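Local structure of enoyl-CoA hydratase/isomerase family protein (Bacillus anthracis, 3KQF) at residues 14-19 and 196-201; 10-13 and 19-22. The protein probably catalyses the reversible addition of water to the double bond of 2-enoyl-CoA thioesters, as enoyl-CoA hydratases of the crotonase family do. All coordinates share one frame; numbering follows the deposited sequence.

Interaction 1: 14-19 and 196-201; sequences YATPHV and KAIEIA
Val19 holds CG1 anti to its backbone N (chi1 179°) and CG2 anti to its carbonyl carbon, a setting that splays both methyls around the single methyl of Ala201. Each of the two lies 3.9 Å from Ala201 CB, so the alanine meets the fork of the valine evenly rather than one branch of it. Thr16, three residues earlier, points its CB at the helix as well. With chi1 near -49° its OG1 stands beside the backbone N and its CG2 beside the carbonyl carbon, and both ends of the fork reach the isoleucine: Thr16 OG1 and Thr16 CG2 are each 4.2 Å from Ile198 CG2. Ile198 CD1, at the end of an extended chain, comes equally near the hydroxyl oxygen, and the two side chains meet at a slant. No hydrogen bond links the segments; the contact is mainly apolar, close between Val19 and Ala201 and looser between Thr16 and Ile198. A type II turn from Thr16 to Val19, closed by Val19 N donating to Thr16 O at 3.0 Å, sets both residues against the same side of the helix, where Ile198 and Ala201 are three positions apart. The hairpin loop, through Thr16, and the start of strand 19-24, through Val19, thus rest on helix 193-206, while Val19 and Ala201 also share Ile58 of strand 56-61, the next strand of the main sheet.

Interaction 2: 10-13 and 19-22; sequences ISVD and VVKI
Asp13 and Lys21 face each other as an antiparallel hydrogen-bonded pair, and their backbones satisfy one another in both directions. Asp13 N donates to Lys21 O at 2.9 Å with an N-H...O angle of 158°; Lys21 N returns a bond of the same length to Asp13 O. That second oxygen has another partner, a water that donates to Asp13 O at 2.7 Å and also to Val19 O, bridging the strands where they begin to part towards the loop. Weaker CA-H...O contacts supplement the bonds: Val12 CA approaches Lys21 O, and Val20 CA approaches Asp13 O. Ser11 O accepts a similar contact from the CA-H of Ile22, CA to O 3.4 Å, and the backbone of Ser11 is hydrogen-bonded to Ser23. Beyond the backbone, the carboxylate and ammonium lie on the same face of the sheet without touching, Asp13 OD2 being 4.7 Å from Lys21 NZ. The lysine bends at chi3 (70°), and its NZ forms a salt bridge with Glu194, so the aspartate probably adds only a longer-range attraction; Asp13 OD1 takes a weak hydrogen bond from Ala15 N. Val12, Val20 and Ile22 occupy the other face, towards helix 35-49. There Val12 CG1 presses on Val20 CG2 at 3.5 Å, tight for two methyls, while Ile10 CD1 reaches Ile22 CG2 more loosely. Val20 and Ile22 continue the bonding on their far side through their backbones to strand 56-61. This is a beta hairpin forming the edge of the main sheet, consistent with the opening of a crotonase-fold domain, where an antiparallel first strand precedes a run of parallel ones.

In the fold
Val19 belongs to both contacts, and the two centres lie about 10 Å apart. Interaction 2 joins the two strands of the hairpin, whereas interaction 1 ties its connecting loop and the start of strand 19-24 to helix 193-206, far along the sequence. Both are partly buried, each mixing buried residues with partly exposed ones. Their chemistry differs: paired backbone bonds and a bridging water hold 10-13 to 19-22, but 14-19 meets 196-201 almost wholly through side chains, without a hydrogen bond. The hairpin lies between two helices, 35-49 on the face of Val12 and Val20 and 193-206 on that of Val19. Tyr14 CZ packs 3.7 Å from Val20 CG2, joining loop and strand directly.

Interaction 1: 14-19 and 196-201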
loop_
_atom_site.group_PDB
_atom_site.type_symbol
_atom_site.label_atom_id
_atom_site.label_comp_id
_atom_site.label_asym_id
_atom_site.label_seq_id
_atom_site.Cartn_x
_atom_site.Cartn_y
_atom_site.Cartn_z
ATOM N N TYR A 14 -3.760 -4.823 -34.407
ATOM C CA TYR A 14 -3.103 -6.110 -34.150
ATOM C C TYR A 14 -1.795 -6.214 -34.937
ATOM O O TYR A 14 -1.374 -7.310 -35.304
ATOM C CB TYR A 14 -3.994 -7.278 -34.616
ATOM C CG TYR A 14 -5.238 -7.528 -33.806
ATOM C CD1 TYR A 14 -6.422 -6.871 -34.095
ATOM C CD2 TYR A 14 -5.241 -8.474 -32.781
ATOM C CE1 TYR A 14 -7.568 -7.111 -33.357
ATOM C CE2 TYR A 14 -6.382 -8.726 -32.045
ATOM C CZ TYR A 14 -7.543 -8.047 -32.342
ATOM O OH TYR A 14 -8.676 -8.287 -31.604
ATOM N N ALA A 15 -1.157 -5.081 -35.209
ATOM C CA ALA A 15 0.081 -5.064 -35.980
ATOM C C ALA A 15 1.159 -5.929 -35.341
ATOM O O ALA A 15 1.802 -6.717 -36.024
ATOM C CB ALA A 15 0.589 -3.624 -36.159
ATOM N N THR A 16 1.326 -5.785 -34.024
ATOM C CA THR A 16 2.342 -6.516 -33.282
ATOM C C THR A 16 1.821 -7.888 -32.834
ATOM O O THR A 16 0.794 -7.967 -32.152
ATOM C CB THR A 16 2.764 -5.707 -32.048
ATOM O OG1 THR A 16 3.055 -4.355 -32.443
ATOM C CG2 THR A 16 3.985 -6.344 -31.369
ATOM N N PRO A 17 2.530 -8.971 -33.200
ATOM C CA PRO A 17 2.113 -10.339 -32.827
ATOM C C PRO A 17 1.848 -10.542 -31.323
ATOM O O PRO A 17 2.645 -10.098 -30.486
ATOM C CB PRO A 17 3.292 -11.194 -33.275
ATOM C CG PRO A 17 3.908 -10.432 -34.385
ATOM C CD PRO A 17 3.718 -8.987 -34.076
ATOM N N HIS A 18 0.730 -11.207 -31.015
ATOM C CA HIS A 18 0.262 -11.474 -29.642
ATOM C C HIS A 18 -0.143 -10.209 -28.867
ATOM O O HIS A 18 -0.536 -10.295 -27.700
ATOM C CB HIS A 18 1.294 -12.249 -28.811
ATOM C CG HIS A 18 1.752 -13.531 -29.429
ATOM N ND1 HIS A 18 3.066 -13.757 -29.774
ATOM C CD2 HIS A 18 1.074 -14.647 -29.779
ATOM C CE1 HIS A 18 3.179 -14.962 -30.297
ATOM N NE2 HIS A 18 1.985 -15.522 -30.316
ATOM N N VAL A 19 -0.035 -9.041 -29.496
ATOM C CA VAL A 19 -0.375 -7.774 -28.820
ATOM C C VAL A 19 -1.426 -6.992 -29.590
ATOM O O VAL A 19 -1.305 -6.823 -30.807
ATOM C CB VAL A 19 0.876 -6.878 -28.660
ATOM C CG1 VAL A 19 0.524 -5.542 -27.987
ATOM C CG2 VAL A 19 1.945 -7.619 -27.853
ATOM N N LYS A 196 7.741 2.296 -26.114
ATOM C CA LYS A 196 7.954 1.783 -24.755
ATOM C C LYS A 196 6.834 0.783 -24.365
ATOM O O LYS A 196 7.100 -0.268 -23.761
ATOM C CB LYS A 196 7.993 2.933 -23.754
ATOM C CG LYS A 196 8.277 2.519 -22.280
ATOM C CD LYS A 196 9.696 1.981 -22.111
ATOM C CE LYS A 196 10.039 1.749 -20.643
ATOM N NZ LYS A 196 11.444 1.274 -20.471
ATOM N N ALA A 197 5.580 1.125 -24.672
ATOM C CA ALA A 197 4.459 0.227 -24.363
ATOM C C ALA A 197 4.566 -1.065 -25.168
ATOM O O ALA A 197 4.313 -2.148 -24.653
ATOM C CB ALA A 197 3.114 0.908 -24.634
ATOM N N ILE A 198 4.948 -0.955 -26.425
ATOM C CA ILE A 198 5.093 -2.143 -27.270
ATOM C C ILE A 198 6.234 -3.027 -26.783
ATOM O O ILE A 198 6.101 -4.244 -26.752
ATOM C CB ILE A 198 5.292 -1.780 -28.738
ATOM C CG1 ILE A 198 3.989 -1.236 -29.307
ATOM C CG2 ILE A 198 5.742 -3.010 -29.555
ATOM C CD1 ILE A 198 4.121 -0.683 -30.716
ATOM N N GLU A 199 7.352 -2.430 -26.399
ATOM C CA GLU A 199 8.477 -3.258 -25.948
ATOM C C GLU A 199 8.184 -3.992 -24.629
ATOM O O GLU A 199 8.561 -5.159 -24.488
ATOM C CB GLU A 199 9.809 -2.505 -25.996
ATOM C CG GLU A 199 10.261 -2.354 -27.465
ATOM C CD GLU A 199 11.570 -1.628 -27.657
ATOM O OE1 GLU A 199 12.270 -1.356 -26.659
ATOM O OE2 GLU A 199 11.903 -1.333 -28.829
ATOM N N ILE A 200 7.466 -3.352 -23.706
ATOM C CA ILE A 200 7.066 -4.030 -22.453
ATOM C C ILE A 200 6.027 -5.105 -22.768
ATOM O O ILE A 200 6.112 -6.219 -22.252
ATOM C CB ILE A 200 6.542 -3.044 -21.397
ATOM C CG1 ILE A 200 7.675 -2.123 -20.957
ATOM C CG2 ILE A 200 5.964 -3.794 -20.183
ATOM C CD1 ILE A 200 7.244 -1.056 -19.980
ATOM N N ALA A 201 5.078 -4.793 -23.655
ATOM C CA ALA A 201 4.078 -5.765 -24.085
ATOM C C ALA A 201 4.753 -6.978 -24.738
ATOM O O ALA A 201 4.351 -8.111 -24.491
ATOM C CB ALA A 201 3.060 -5.115 -25.066
#

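Interaction 2: 10-13 and 19-22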
loop_
_atom_site.group_PDB
_atom_site.type_symbol
_atom_site.label_atom_id
_atom_site.label_comp_id
_atom_site.label_asym_id
_atom_site.label_seq_id
_atom_site.Cartn_x
_atom_site.Cartn_y
_atom_site.Cartn_z
ATOM N N ILE A 10 -13.316 4.146 -31.691
ATOM C CA ILE A 10 -12.060 3.543 -31.251
ATOM C C ILE A 10 -11.356 2.915 -32.451
ATOM O O ILE A 10 -11.952 2.731 -33.514
ATOM C CB ILE A 10 -12.239 2.490 -30.145
ATOM C CG1 ILE A 10 -12.984 1.266 -30.667
ATOM C CG2 ILE A 10 -12.951 3.080 -28.915
ATOM C CD1 ILE A 10 -13.130 0.195 -29.609
ATOM N N SER A 11 -10.075 2.621 -32.267
ATOM C CA SER A 11 -9.248 1.993 -33.289
ATOM C C SER A 11 -8.657 0.753 -32.645
ATOM O O SER A 11 -8.315 0.779 -31.469
ATOM C CB SER A 11 -8.109 2.917 -33.718
ATOM O OG SER A 11 -8.591 4.118 -34.281
ATOM N N VAL A 12 -8.585 -0.347 -33.384
ATOM C CA VAL A 12 -7.983 -1.570 -32.840
ATOM C C VAL A 12 -6.871 -1.970 -33.788
ATOM O O VAL A 12 -7.098 -2.054 -34.990
ATOM C CB VAL A 12 -8.994 -2.716 -32.722
ATOM C CG1 VAL A 12 -8.308 -3.982 -32.211
ATOM C CG2 VAL A 12 -10.124 -2.343 -31.801
ATOM N N ASP A 13 -5.665 -2.176 -33.259
ATOM C CA ASP A 13 -4.519 -2.552 -34.089
ATOM C C ASP A 13 -3.795 -3.793 -33.554
ATOM O O ASP A 13 -3.296 -3.798 -32.404
ATOM C CB ASP A 13 -3.540 -1.387 -34.207
ATOM C CG ASP A 13 -2.379 -1.680 -35.160
ATOM O OD1 ASP A 13 -2.448 -2.659 -35.943
ATOM O OD2 ASP A 13 -1.394 -0.918 -35.134
ATOM N N VAL A 19 -0.035 -9.041 -29.496
ATOM C CA VAL A 19 -0.375 -7.774 -28.820
ATOM C C VAL A 19 -1.426 -6.992 -29.590
ATOM O O VAL A 19 -1.305 -6.823 -30.807
ATOM C CB VAL A 19 0.876 -6.878 -28.660
ATOM C CG1 VAL A 19 0.524 -5.542 -27.987
ATOM C CG2 VAL A 19 1.945 -7.619 -27.853
ATOM N N VAL A 20 -2.466 -6.533 -28.882
ATOM C CA VAL A 20 -3.513 -5.719 -29.481
ATOM C C VAL A 20 -3.473 -4.350 -28.814
ATOM O O VAL A 20 -3.318 -4.269 -27.594
ATOM C CB VAL A 20 -4.935 -6.353 -29.345
ATOM C CG1 VAL A 20 -5.328 -6.521 -27.922
ATOM C CG2 VAL A 20 -5.974 -5.513 -30.126
ATOM N N LYS A 21 -3.574 -3.291 -29.608
ATOM C CA LYS A 21 -3.550 -1.910 -29.100
ATOM C C LYS A 21 -4.883 -1.282 -29.417
ATOM O O LYS A 21 -5.266 -1.193 -30.594
ATOM C CB LYS A 21 -2.421 -1.095 -29.756
ATOM C CG LYS A 21 -2.326 0.339 -29.258
ATOM C CD LYS A 21 -1.251 1.170 -29.953
ATOM C CE LYS A 21 -1.611 1.475 -31.392
ATOM N NZ LYS A 21 -0.730 2.515 -31.966
ATOM N N ILE A 22 -5.609 -0.893 -28.374
ATOM C CA ILE A 22 -6.898 -0.249 -28.512
ATOM C C ILE A 22 -6.695 1.246 -28.267
ATOM O O ILE A 22 -6.136 1.624 -27.245
ATOM C CB ILE A 22 -7.900 -0.770 -27.471
ATOM C CG1 ILE A 22 -8.036 -2.297 -27.566
ATOM C CG2 ILE A 22 -9.243 -0.094 -27.670
ATOM C CD1 ILE A 22 -8.912 -2.905 -26.495
HETATM O O HOH W 1 -0.719 -4.426 -32.415
#